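Local coordinates for protein cryptic loci regulator 2 (Schizosaccharomyces pombe 972h-, PDB 5IKJ) that promotes heterochromatic transcriptional silencing in fission yeast upstream of histone deacetylases and is required for nucleosome positioning at heterochromatic loci and for silencing by the SHREC complex, at residues I257-Y269 with T283-L295. Residues are numbered along the deposited sequence; the frame is centred on the assembly and turned at random.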
loop_
_atom_site.group_PDB
_atom_site.type_symbol
_atom_site.label_atom_id
_atom_site.label_comp_id
_atom_site.label_asym_id
_atom_site.label_seq_id
_atom_site.Cartn_x
_atom_site.Cartn_y
_atom_site.Cartn_z
ATOM N N ILE A 257 -2.927 -24.568 -15.174
ATOM C CA ILE A 257 -2.777 -23.491 -16.146
ATOM C C ILE A 257 -1.813 -22.454 -15.562
ATOM O O ILE A 257 -2.057 -21.956 -14.457
ATOM C CB ILE A 257 -4.133 -22.852 -16.489
ATOM C CG1 ILE A 257 -5.024 -23.866 -17.214
ATOM C CG2 ILE A 257 -3.946 -21.598 -17.337
ATOM C CD1 ILE A 257 -6.465 -23.427 -17.355
ATOM N N PRO A 258 -0.729 -22.102 -16.256
ATOM C CA PRO A 258 0.125 -21.009 -15.762
ATOM C C PRO A 258 -0.570 -19.671 -15.957
ATOM O O PRO A 258 -1.119 -19.394 -17.026
ATOM C CB PRO A 258 1.393 -21.119 -16.623
ATOM C CG PRO A 258 1.243 -22.376 -17.438
ATOM C CD PRO A 258 -0.217 -22.655 -17.519
ATOM N N ALA A 259 -0.542 -18.836 -14.921
ATOM C CA ALA A 259 -1.290 -17.589 -14.945
ATOM C C ALA A 259 -0.548 -16.535 -14.139
ATOM O O ALA A 259 0.371 -16.835 -13.373
ATOM C CB ALA A 259 -2.706 -17.783 -14.395
ATOM N N ILE A 260 -0.964 -15.284 -14.328
ATOM C CA ILE A 260 -0.458 -14.157 -13.557
ATOM C C ILE A 260 -1.652 -13.411 -12.981
ATOM O O ILE A 260 -2.637 -13.163 -13.685
ATOM C CB ILE A 260 0.412 -13.212 -14.409
ATOM C CG1 ILE A 260 0.985 -12.092 -13.535
ATOM C CG2 ILE A 260 -0.391 -12.623 -15.564
ATOM C CD1 ILE A 260 2.243 -11.470 -14.096
ATOM N N ILE A 261 -1.571 -13.067 -11.698
ATOM C CA ILE A 261 -2.625 -12.278 -11.073
ATOM C C ILE A 261 -2.591 -10.874 -11.669
ATOM O O ILE A 261 -1.589 -10.165 -11.561
ATOM C CB ILE A 261 -2.454 -12.238 -9.549
ATOM C CG1 ILE A 261 -2.300 -13.649 -8.968
ATOM C CG2 ILE A 261 -3.635 -11.512 -8.892
ATOM C CD1 ILE A 261 -3.553 -14.514 -9.037
ATOM N N VAL A 262 -3.680 -10.483 -12.329
ATOM C CA VAL A 262 -3.822 -9.138 -12.878
ATOM C C VAL A 262 -4.629 -8.219 -11.964
ATOM O O VAL A 262 -4.357 -7.021 -11.900
ATOM C CB VAL A 262 -4.461 -9.217 -14.278
ATOM C CG1 VAL A 262 -4.592 -7.822 -14.877
ATOM C CG2 VAL A 262 -3.650 -10.130 -15.182
ATOM N N ALA A 263 -5.636 -8.741 -11.274
ATOM C CA ALA A 263 -6.544 -7.925 -10.478
ATOM C C ALA A 263 -7.152 -8.823 -9.416
ATOM O O ALA A 263 -7.016 -10.047 -9.456
ATOM C CB ALA A 263 -7.631 -7.277 -11.350
ATOM N N ARG A 264 -7.817 -8.196 -8.457
ATOM C CA ARG A 264 -8.458 -8.913 -7.367
ATOM C C ARG A 264 -9.378 -7.928 -6.669
ATOM O O ARG A 264 -9.151 -6.717 -6.718
ATOM C CB ARG A 264 -7.432 -9.487 -6.377
ATOM C CG ARG A 264 -6.798 -8.430 -5.494
ATOM C CD ARG A 264 -5.523 -8.908 -4.836
ATOM N NE ARG A 264 -4.947 -7.863 -3.996
ATOM C CZ ARG A 264 -3.843 -8.003 -3.270
ATOM N NH1 ARG A 264 -3.183 -9.153 -3.270
ATOM N NH2 ARG A 264 -3.398 -6.992 -2.541
ATOM N N ASN A 265 -10.426 -8.450 -6.038
ATOM C CA ASN A 265 -11.392 -7.600 -5.361
ATOM C C ASN A 265 -11.914 -8.328 -4.136
ATOM O O ASN A 265 -11.990 -9.559 -4.112
ATOM C CB ASN A 265 -12.553 -7.219 -6.287
ATOM C CG ASN A 265 -13.320 -8.429 -6.782
ATOM O OD1 ASN A 265 -12.979 -9.017 -7.807
ATOM N ND2 ASN A 265 -14.360 -8.810 -6.049
ATOM N N LEU A 266 -12.267 -7.553 -3.116
ATOM C CA LEU A 266 -12.859 -8.121 -1.917
ATOM C C LEU A 266 -14.302 -8.531 -2.190
ATOM O O LEU A 266 -15.021 -7.873 -2.946
ATOM C CB LEU A 266 -12.801 -7.110 -0.772
ATOM C CG LEU A 266 -11.404 -6.807 -0.227
ATOM C CD1 LEU A 266 -11.426 -5.576 0.667
ATOM C CD2 LEU A 266 -10.850 -8.005 0.530
ATOM N N ILE A 267 -14.721 -9.627 -1.569
ATOM C CA ILE A 267 -16.065 -10.159 -1.756
ATOM C C ILE A 267 -16.990 -9.489 -0.750
ATOM O O ILE A 267 -16.725 -9.504 0.457
ATOM C CB ILE A 267 -16.088 -11.689 -1.593
ATOM C CG1 ILE A 267 -14.907 -12.340 -2.321
ATOM C CG2 ILE A 267 -17.396 -12.246 -2.144
ATOM C CD1 ILE A 267 -14.711 -13.807 -1.986
ATOM N N ASN A 268 -18.078 -8.902 -1.244
ATOM C CA ASN A 268 -19.015 -8.197 -0.378
ATOM C C ASN A 268 -19.837 -9.197 0.423
ATOM O O ASN A 268 -20.551 -10.027 -0.151
ATOM C CB ASN A 268 -19.927 -7.297 -1.209
ATOM C CG ASN A 268 -20.922 -6.523 -0.361
ATOM O OD1 ASN A 268 -21.540 -7.068 0.554
ATOM N ND2 ASN A 268 -21.082 -5.241 -0.665
ATOM N N TYR A 269 -19.740 -9.115 1.751
ATOM C CA TYR A 269 -20.567 -9.918 2.643
ATOM C C TYR A 269 -21.496 -9.062 3.494
ATOM O O TYR A 269 -22.109 -9.582 4.435
ATOM C CB TYR A 269 -19.693 -10.799 3.542
ATOM C CG TYR A 269 -18.819 -11.783 2.790
ATOM C CD1 TYR A 269 -19.126 -12.169 1.490
ATOM C CD2 TYR A 269 -17.689 -12.328 3.382
ATOM C CE1 TYR A 269 -18.331 -13.067 0.804
ATOM C CE2 TYR A 269 -16.888 -13.228 2.702
ATOM C CZ TYR A 269 -17.213 -13.592 1.414
ATOM O OH TYR A 269 -16.421 -14.486 0.732
ATOM N N THR A 283 -13.216 -14.880 5.736
ATOM C CA THR A 283 -12.667 -13.766 4.970
ATOM C C THR A 283 -11.144 -13.771 5.014
ATOM O O THR A 283 -10.486 -13.446 4.019
ATOM C CB THR A 283 -13.210 -12.440 5.504
ATOM O OG1 THR A 283 -12.998 -12.363 6.919
ATOM C CG2 THR A 283 -14.697 -12.305 5.201
ATOM N N PHE A 284 -10.565 -14.142 6.158
ATOM C CA PHE A 284 -9.113 -14.169 6.278
ATOM C C PHE A 284 -8.497 -15.231 5.374
ATOM O O PHE A 284 -7.359 -15.070 4.919
ATOM C CB PHE A 284 -8.719 -14.412 7.735
ATOM C CG PHE A 284 -7.271 -14.133 8.029
ATOM C CD1 PHE A 284 -6.847 -12.851 8.328
ATOM C CD2 PHE A 284 -6.337 -15.155 8.012
ATOM C CE1 PHE A 284 -5.519 -12.589 8.600
ATOM C CE2 PHE A 284 -5.005 -14.900 8.284
ATOM C CZ PHE A 284 -4.596 -13.616 8.578
ATOM N N VAL A 285 -9.229 -16.308 5.098
ATOM C CA VAL A 285 -8.723 -17.382 4.247
ATOM C C VAL A 285 -9.006 -17.107 2.774
ATOM O O VAL A 285 -8.148 -17.341 1.920
ATOM C CB VAL A 285 -9.335 -18.726 4.697
ATOM C CG1 VAL A 285 -8.991 -19.842 3.716
ATOM C CG2 VAL A 285 -8.849 -19.086 6.095
ATOM N N GLU A 286 -10.204 -16.620 2.457
ATOM C CA GLU A 286 -10.629 -16.372 1.078
ATOM C C GLU A 286 -11.188 -14.958 0.974
ATOM O O GLU A 286 -12.393 -14.762 0.772
ATOM C CB GLU A 286 -11.668 -17.403 0.636
ATOM C CG GLU A 286 -11.084 -18.720 0.150
ATOM C CD GLU A 286 -10.742 -18.699 -1.328
ATOM O OE1 GLU A 286 -10.655 -17.595 -1.907
ATOM O OE2 GLU A 286 -10.565 -19.788 -1.916
ATOM N N PRO A 287 -10.332 -13.939 1.104
ATOM C CA PRO A 287 -10.825 -12.557 1.020
ATOM C C PRO A 287 -11.080 -12.067 -0.394
ATOM O O PRO A 287 -11.825 -11.092 -0.562
ATOM C CB PRO A 287 -9.698 -11.744 1.671
ATOM C CG PRO A 287 -8.470 -12.547 1.408
ATOM C CD PRO A 287 -8.892 -13.995 1.413
ATOM N N TYR A 288 -10.501 -12.703 -1.408
ATOM C CA TYR A 288 -10.437 -12.137 -2.746
ATOM C C TYR A 288 -11.076 -13.049 -3.784
ATOM O O TYR A 288 -11.024 -14.279 -3.677
ATOM C CB TYR A 288 -8.980 -11.891 -3.168
ATOM C CG TYR A 288 -8.298 -10.727 -2.489
ATOM C CD1 TYR A 288 -8.872 -9.464 -2.483
ATOM C CD2 TYR A 288 -7.070 -10.892 -1.863
ATOM C CE1 TYR A 288 -8.243 -8.398 -1.868
ATOM C CE2 TYR A 288 -6.434 -9.837 -1.246
ATOM C CZ TYR A 288 -7.023 -8.591 -1.251
ATOM O OH TYR A 288 -6.388 -7.539 -0.635
ATOM N N GLN A 289 -11.679 -12.424 -4.790
ATOM C CA GLN A 289 -11.772 -13.019 -6.114
ATOM C C GLN A 289 -10.511 -12.643 -6.874
ATOM O O GLN A 289 -10.066 -11.495 -6.819
ATOM C CB GLN A 289 -12.991 -12.520 -6.893
ATOM C CG GLN A 289 -14.311 -12.515 -6.151
ATOM C CD GLN A 289 -15.460 -12.089 -7.051
ATOM O OE1 GLN A 289 -16.059 -11.030 -6.858
ATOM N NE2 GLN A 289 -15.764 -12.912 -8.049
ATOM N N TYR A 290 -9.933 -13.609 -7.579
ATOM C CA TYR A 290 -8.756 -13.362 -8.397
ATOM C C TYR A 290 -9.132 -13.420 -9.871
ATOM O O TYR A 290 -9.937 -14.259 -10.287
ATOM C CB TYR A 290 -7.646 -14.371 -8.093
ATOM C CG TYR A 290 -7.205 -14.358 -6.648
ATOM C CD1 TYR A 290 -6.409 -13.333 -6.153
ATOM C CD2 TYR A 290 -7.588 -15.370 -5.779
ATOM C CE1 TYR A 290 -6.006 -13.318 -4.830
ATOM C CE2 TYR A 290 -7.191 -15.364 -4.458
ATOM C CZ TYR A 290 -6.400 -14.337 -3.987
ATOM O OH TYR A 290 -6.005 -14.331 -2.671
ATOM N N HIS A 291 -8.549 -12.514 -10.651
ATOM C CA HIS A 291 -8.776 -12.434 -12.087
ATOM C C HIS A 291 -7.420 -12.484 -12.765
ATOM O O HIS A 291 -6.578 -11.608 -12.540
ATOM C CB HIS A 291 -9.532 -11.157 -12.448
ATOM C CG HIS A 291 -10.613 -10.813 -11.473
ATOM N ND1 HIS A 291 -11.837 -11.448 -11.464
ATOM C CD2 HIS A 291 -10.648 -9.915 -10.461
ATOM C CE1 HIS A 291 -12.582 -10.948 -10.494
ATOM N NE2 HIS A 291 -11.884 -10.016 -9.871
ATOM N N CYS A 292 -7.206 -13.505 -13.585
ATOM C CA CYS A 292 -5.873 -13.865 -14.030
ATOM C C CYS A 292 -5.751 -13.759 -15.544
ATOM O O CYS A 292 -6.729 -13.559 -16.269
ATOM C CB CYS A 292 -5.523 -15.285 -13.575
ATOM S SG CYS A 292 -5.837 -15.568 -11.824
ATOM N N LYS A 293 -4.508 -13.892 -16.002
ATOM C CA LYS A 293 -4.159 -13.900 -17.416
ATOM C C LYS A 293 -3.238 -15.085 -17.649
ATOM O O LYS A 293 -2.144 -15.138 -17.080
ATOM C CB LYS A 293 -3.471 -12.588 -17.817
ATOM C CG LYS A 293 -2.721 -12.617 -19.151
ATOM C CD LYS A 293 -3.658 -12.799 -20.333
ATOM C CE LYS A 293 -2.927 -12.588 -21.652
ATOM N NZ LYS A 293 -1.722 -13.454 -21.778
ATOM N N GLN A 294 -3.680 -16.038 -18.465
ATOM C CA GLN A 294 -2.834 -17.183 -18.765
ATOM C C GLN A 294 -1.557 -16.717 -19.452
ATOM O O GLN A 294 -1.560 -15.771 -20.244
ATOM C CB GLN A 294 -3.574 -18.189 -19.648
ATOM C CG GLN A 294 -2.795 -19.478 -19.877
ATOM C CD GLN A 294 -3.621 -20.552 -20.559
ATOM O OE1 GLN A 294 -4.845 -20.452 -20.643
ATOM N NE2 GLN A 294 -2.952 -21.590 -21.046
ATOM N N LEU A 295 -0.454 -17.387 -19.134
ATOM C CA LEU A 295 0.854 -17.047 -19.677
ATOM C C LEU A 295 1.192 -18.010 -20.807
ATOM O O LEU A 295 1.179 -19.230 -20.616
ATOM C CB LEU A 295 1.921 -17.091 -18.583
ATOM C CG LEU A 295 1.724 -16.051 -17.475
ATOM C CD1 LEU A 295 2.633 -16.332 -16.290
ATOM C CD2 LEU A 295 1.960 -14.639 -18.003
#
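With chi1 at 74°, CG of Arg264 sits between its backbone N and carbonyl carbon, and from there the extended chain runs over one face of the Tyr288 ring. Arg264 CD lies 3.7 Å from the centroid of the Tyr288 ring in a CH-pi contact, and the guanidinium continues almost parallel to the ring, planes 9° apart, with Arg264 NE 3.5 Å from Tyr288 CZ. Beyond the ring the guanidinium meets Asp234 in a salt bridge and the carbonyl of Tyr242.

These strands are adjacent members of an antiparallel sheet, joined by a connection that includes helix 278-285. A classic beta bulge interrupts the ladder: Val262 N and Ala263 N both donate to His291 O, at 3.1 and 3.3 Å. Next to the bulge, Ile261 CD1 rests 3.8 Å from Cys292 SG; Val262 CG2, within it, lies against Lys293 CB.

The first torsion of Asn265 falls in the same well as that of Arg264 (chi1 61°), which turns its amide toward strand 288-294. Asn265 OD1 accepts a bond from His291 NE2 in the imidazole plane, its modelled length doubtfully short, while Asn265 ND2 gives a nearly straight bond of 2.9 Å to Gln289 OE1. The amide is thus held through both its oxygen and its nitrogen, and Ile540 of helix 531-540 packs against the side chains of Asn265 and His291.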